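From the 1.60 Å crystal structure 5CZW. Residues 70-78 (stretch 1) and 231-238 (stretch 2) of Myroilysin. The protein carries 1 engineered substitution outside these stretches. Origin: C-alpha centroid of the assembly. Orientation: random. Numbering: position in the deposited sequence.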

# COMPACT_ATOMS: atom_id res chain seq x y z
N GLU A 70 -4.32 14.68 -1.02
CA GLU A 70 -3.96 15.11 -2.36
C GLU A 70 -4.87 14.47 -3.43
O GLU A 70 -5.15 15.04 -4.40
CB GLU A 70 -2.52 14.71 -2.67
CG GLU A 70 -1.53 15.78 -2.42
CD GLU A 70 -1.67 16.99 -3.42
OE1 GLU A 70 -1.48 18.08 -2.97
OE2 GLU A 70 -1.99 16.86 -4.65
N TRP A 71 -5.27 13.24 -3.25
CA TRP A 71 -6.10 12.60 -4.23
C TRP A 71 -7.43 13.36 -4.50
O TRP A 71 -7.94 13.30 -5.61
CB TRP A 71 -6.52 11.23 -3.69
CG TRP A 71 -5.45 10.21 -3.88
CD1 TRP A 71 -4.70 9.65 -2.88
CD2 TRP A 71 -5.04 9.60 -5.10
NE1 TRP A 71 -3.86 8.71 -3.43
CE2 TRP A 71 -4.06 8.63 -4.78
CE3 TRP A 71 -5.46 9.69 -6.43
CZ2 TRP A 71 -3.45 7.82 -5.76
CZ3 TRP A 71 -4.89 8.85 -7.41
CH2 TRP A 71 -3.86 7.89 -7.01
N SER A 72 -7.91 14.07 -3.49
CA SER A 72 -9.17 14.77 -3.66
C SER A 72 -9.08 15.95 -4.58
O SER A 72 -10.15 16.47 -4.98
CB SER A 72 -9.69 15.19 -2.32
OG SER A 72 -9.88 14.02 -1.55
N ASN A 73 -7.86 16.37 -4.91
CA ASN A 73 -7.72 17.39 -5.98
C ASN A 73 -8.18 16.94 -7.35
O ASN A 73 -8.37 17.78 -8.26
CB ASN A 73 -6.27 17.90 -5.96
CG ASN A 73 -5.98 18.70 -4.68
OD1 ASN A 73 -6.92 19.27 -4.05
ND2 ASN A 73 -4.74 18.73 -4.25
N TYR A 74 -8.32 15.64 -7.56
CA TYR A 74 -8.54 15.06 -8.84
C TYR A 74 -9.74 14.14 -8.81
O TYR A 74 -10.46 14.04 -9.78
CB TYR A 74 -7.26 14.29 -9.32
CG TYR A 74 -6.07 15.20 -9.24
CD1 TYR A 74 -5.91 16.17 -10.22
CD2 TYR A 74 -5.17 15.16 -8.18
CE1 TYR A 74 -4.84 17.03 -10.15
CE2 TYR A 74 -4.10 16.01 -8.14
CZ TYR A 74 -3.96 16.97 -9.11
OH TYR A 74 -2.89 17.88 -9.04
N ALA A 75 -9.92 13.36 -7.72
CA ALA A 75 -11.05 12.49 -7.54
C ALA A 75 -12.19 13.17 -6.73
O ALA A 75 -11.97 13.92 -5.78
CB ALA A 75 -10.63 11.23 -6.72
N ASN A 76 -13.40 12.81 -7.08
CA ASN A 76 -14.56 13.24 -6.31
C ASN A 76 -14.78 12.28 -5.14
O ASN A 76 -15.77 11.62 -5.05
CB ASN A 76 -15.75 13.23 -7.24
CG ASN A 76 -16.96 13.87 -6.65
OD1 ASN A 76 -16.88 14.57 -5.71
ND2 ASN A 76 -18.08 13.59 -7.21
N ILE A 77 -13.74 12.14 -4.32
CA ILE A 77 -13.74 11.32 -3.08
C ILE A 77 -12.94 12.17 -2.09
O ILE A 77 -11.95 12.79 -2.49
CB ILE A 77 -12.97 9.96 -3.25
CG1 ILE A 77 -13.67 9.06 -4.25
CG2 ILE A 77 -12.76 9.20 -1.92
CD1 ILE A 77 -15.06 8.58 -3.87
N THR A 78 -13.37 12.22 -0.83
CA THR A 78 -12.76 12.91 0.27
C THR A 78 -12.52 11.90 1.40
O THR A 78 -13.31 10.95 1.55
CB THR A 78 -13.75 14.01 0.82
OG1 THR A 78 -13.94 14.98 -0.23
CG2 THR A 78 -13.17 14.79 1.97
N PHE A 231 -6.83 9.44 -14.80
CA PHE A 231 -7.52 8.19 -14.60
C PHE A 231 -8.48 8.30 -13.42
O PHE A 231 -9.63 7.86 -13.50
CB PHE A 231 -6.53 7.09 -14.27
CG PHE A 231 -7.16 5.76 -14.05
CD1 PHE A 231 -7.60 5.02 -15.11
CD2 PHE A 231 -7.28 5.23 -12.77
CE1 PHE A 231 -8.12 3.73 -14.92
CE2 PHE A 231 -7.83 3.95 -12.58
CZ PHE A 231 -8.23 3.20 -13.64
N ILE A 232 -8.00 8.87 -12.33
CA ILE A 232 -8.77 8.85 -11.09
C ILE A 232 -9.99 9.82 -11.22
O ILE A 232 -11.05 9.59 -10.64
CB ILE A 232 -7.94 9.18 -9.84
CG1 ILE A 232 -8.62 8.64 -8.58
CG2 ILE A 232 -7.68 10.64 -9.71
CD1 ILE A 232 -8.66 7.10 -8.59
N ALA A 233 -9.84 10.88 -12.06
CA ALA A 233 -10.97 11.74 -12.31
C ALA A 233 -12.02 11.06 -13.19
O ALA A 233 -13.23 11.38 -13.15
CB ALA A 233 -10.48 13.03 -12.95
N THR A 234 -11.59 10.10 -13.97
CA THR A 234 -12.52 9.31 -14.75
C THR A 234 -13.22 8.32 -13.91
O THR A 234 -14.39 8.08 -14.06
CB THR A 234 -11.80 8.66 -15.95
OG1 THR A 234 -11.19 9.72 -16.73
CG2 THR A 234 -12.70 7.88 -16.77
N VAL A 235 -12.52 7.71 -12.95
CA VAL A 235 -13.21 6.83 -12.06
C VAL A 235 -14.20 7.53 -11.14
O VAL A 235 -15.31 7.10 -10.99
CB VAL A 235 -12.21 6.10 -11.12
CG1 VAL A 235 -12.89 5.12 -10.21
CG2 VAL A 235 -11.17 5.29 -11.92
N TYR A 236 -13.78 8.69 -10.64
CA TYR A 236 -14.54 9.47 -9.67
C TYR A 236 -14.75 10.88 -10.19
O TYR A 236 -14.12 11.87 -9.70
CB TYR A 236 -13.81 9.47 -8.39
CG TYR A 236 -13.60 8.07 -7.77
CD1 TYR A 236 -14.66 7.32 -7.29
CD2 TYR A 236 -12.30 7.55 -7.59
CE1 TYR A 236 -14.48 6.08 -6.72
CE2 TYR A 236 -12.10 6.30 -6.93
CZ TYR A 236 -13.17 5.56 -6.57
OH TYR A 236 -13.05 4.31 -5.87
N PRO A 237 -15.61 11.01 -11.23
CA PRO A 237 -15.86 12.32 -11.86
C PRO A 237 -16.80 13.25 -11.05
O PRO A 237 -17.62 12.77 -10.26
CB PRO A 237 -16.54 11.92 -13.17
CG PRO A 237 -17.22 10.66 -12.90
CD PRO A 237 -16.26 9.93 -12.00
N ARG A 238 -16.68 14.55 -11.26
CA ARG A 238 -17.62 15.53 -10.67
C ARG A 238 -18.81 15.79 -11.63
O ARG A 238 -19.77 14.99 -11.71
CB ARG A 238 -16.88 16.82 -10.42
CG ARG A 238 -15.62 16.58 -9.62
CD ARG A 238 -14.91 17.86 -9.27
NE ARG A 238 -13.51 17.60 -8.82
CZ ARG A 238 -13.15 17.11 -7.63
NH1 ARG A 238 -14.10 16.78 -6.74
NH2 ARG A 238 -11.84 16.97 -7.32
O HOH W 1 -10.69 18.89 -9.54
O HOH W 2 -13.07 14.32 -10.41
O HOH W 3 -12.92 15.95 -4.10
O HOH W 4 -17.16 17.42 -6.64

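The C-terminal end of the chain docks here against a segment more than 150 residues earlier, and the contact changes character along its length: apolar packing from the last turn of a helix and from Tyr236 just after it, joined by polar bonds from Tyr236 onward. Phe231 opens the stretch out of reach of the partner, and its contribution is backbone: its carbonyl accepts the amide of Val235 and so helps hold the helix in shape.

Ile232 is the first real anchor. Its CA-to-CB bond points toward stretch 1, and the branched side chain meets three residues there. CB of Ile232 lies 3.9 Å from CZ3 of Trp71, CG2 of Ile232 is 3.7 Å from CB of Tyr74, and CG1 of Ile232 is 3.8 Å from CB of Ala75. A beta-branched aliphatic suits a buried site with neighbours on several sides, since it spreads carbon close to the backbone.

Ala233 is where the backbones come close, its CA 4.8 Å from the CA of Ala75. Ala233 CB lies 3.3 Å from Tyr74 O, a near approach that a small methyl permits. Thr234 and Val235 make no contact with stretch 1; the CA-to-CB bond of Thr234 points away and its side chain is exposed.

Tyr236 is the first residue to leave helical geometry, yet Tyr236 N still donates to Ile232 O at 2.9 Å. Tyr236 O faces stretch 1 and accepts Asn76 N at 2.9 Å, the one direct backbone-to-backbone hydrogen bond between the stretches. Water 2 reinforces the join, donating to Tyr236 O at 2.8 Å and to Tyr74 O at 2.7 Å. The buried ring serves a second purpose: CG1 of Ile77 sits over one face, 3.7 Å from the centroid of the Tyr236 ring in a CH-pi contact, while Ala75 CB packs 4.0 Å from Tyr236 CB. The hydroxyl is satisfied elsewhere in the structure, so the burial leaves no unpaired polar group there.

The CA-to-CB bond of Pro237 points away from stretch 1, and its carbonyl makes the contact: Asn76 ND2 donates to Pro237 O at 3.2 Å. Asn76 thus fastens two successive carbonyls, one with its main chain and one with its side-chain amide.

Arg238 has the largest area covered by the other stretch, though it remains exposed overall. Its CB sets off sideways, but the long side chain carries the guanidinium back to the 3-10 segment. There Arg238 NH2 donates to Ser72 O at 2.9 Å, near the plane of the group, while Asn76 N lies over one face. Waters extend this reach: NH2 of Arg238 donates to water 1 at 3.2 Å, which donates to Asn73 O at 2.9 Å; NH1 of Arg238 donates to water 3 at 3.0 Å, which donates to Ala75 O at 2.8 Å. The rule to read is economical: small alanines at one close backbone pair, a branched aliphatic and an aromatic ring packing alongside, and a multivalent donor where carbonyls and solvent meet.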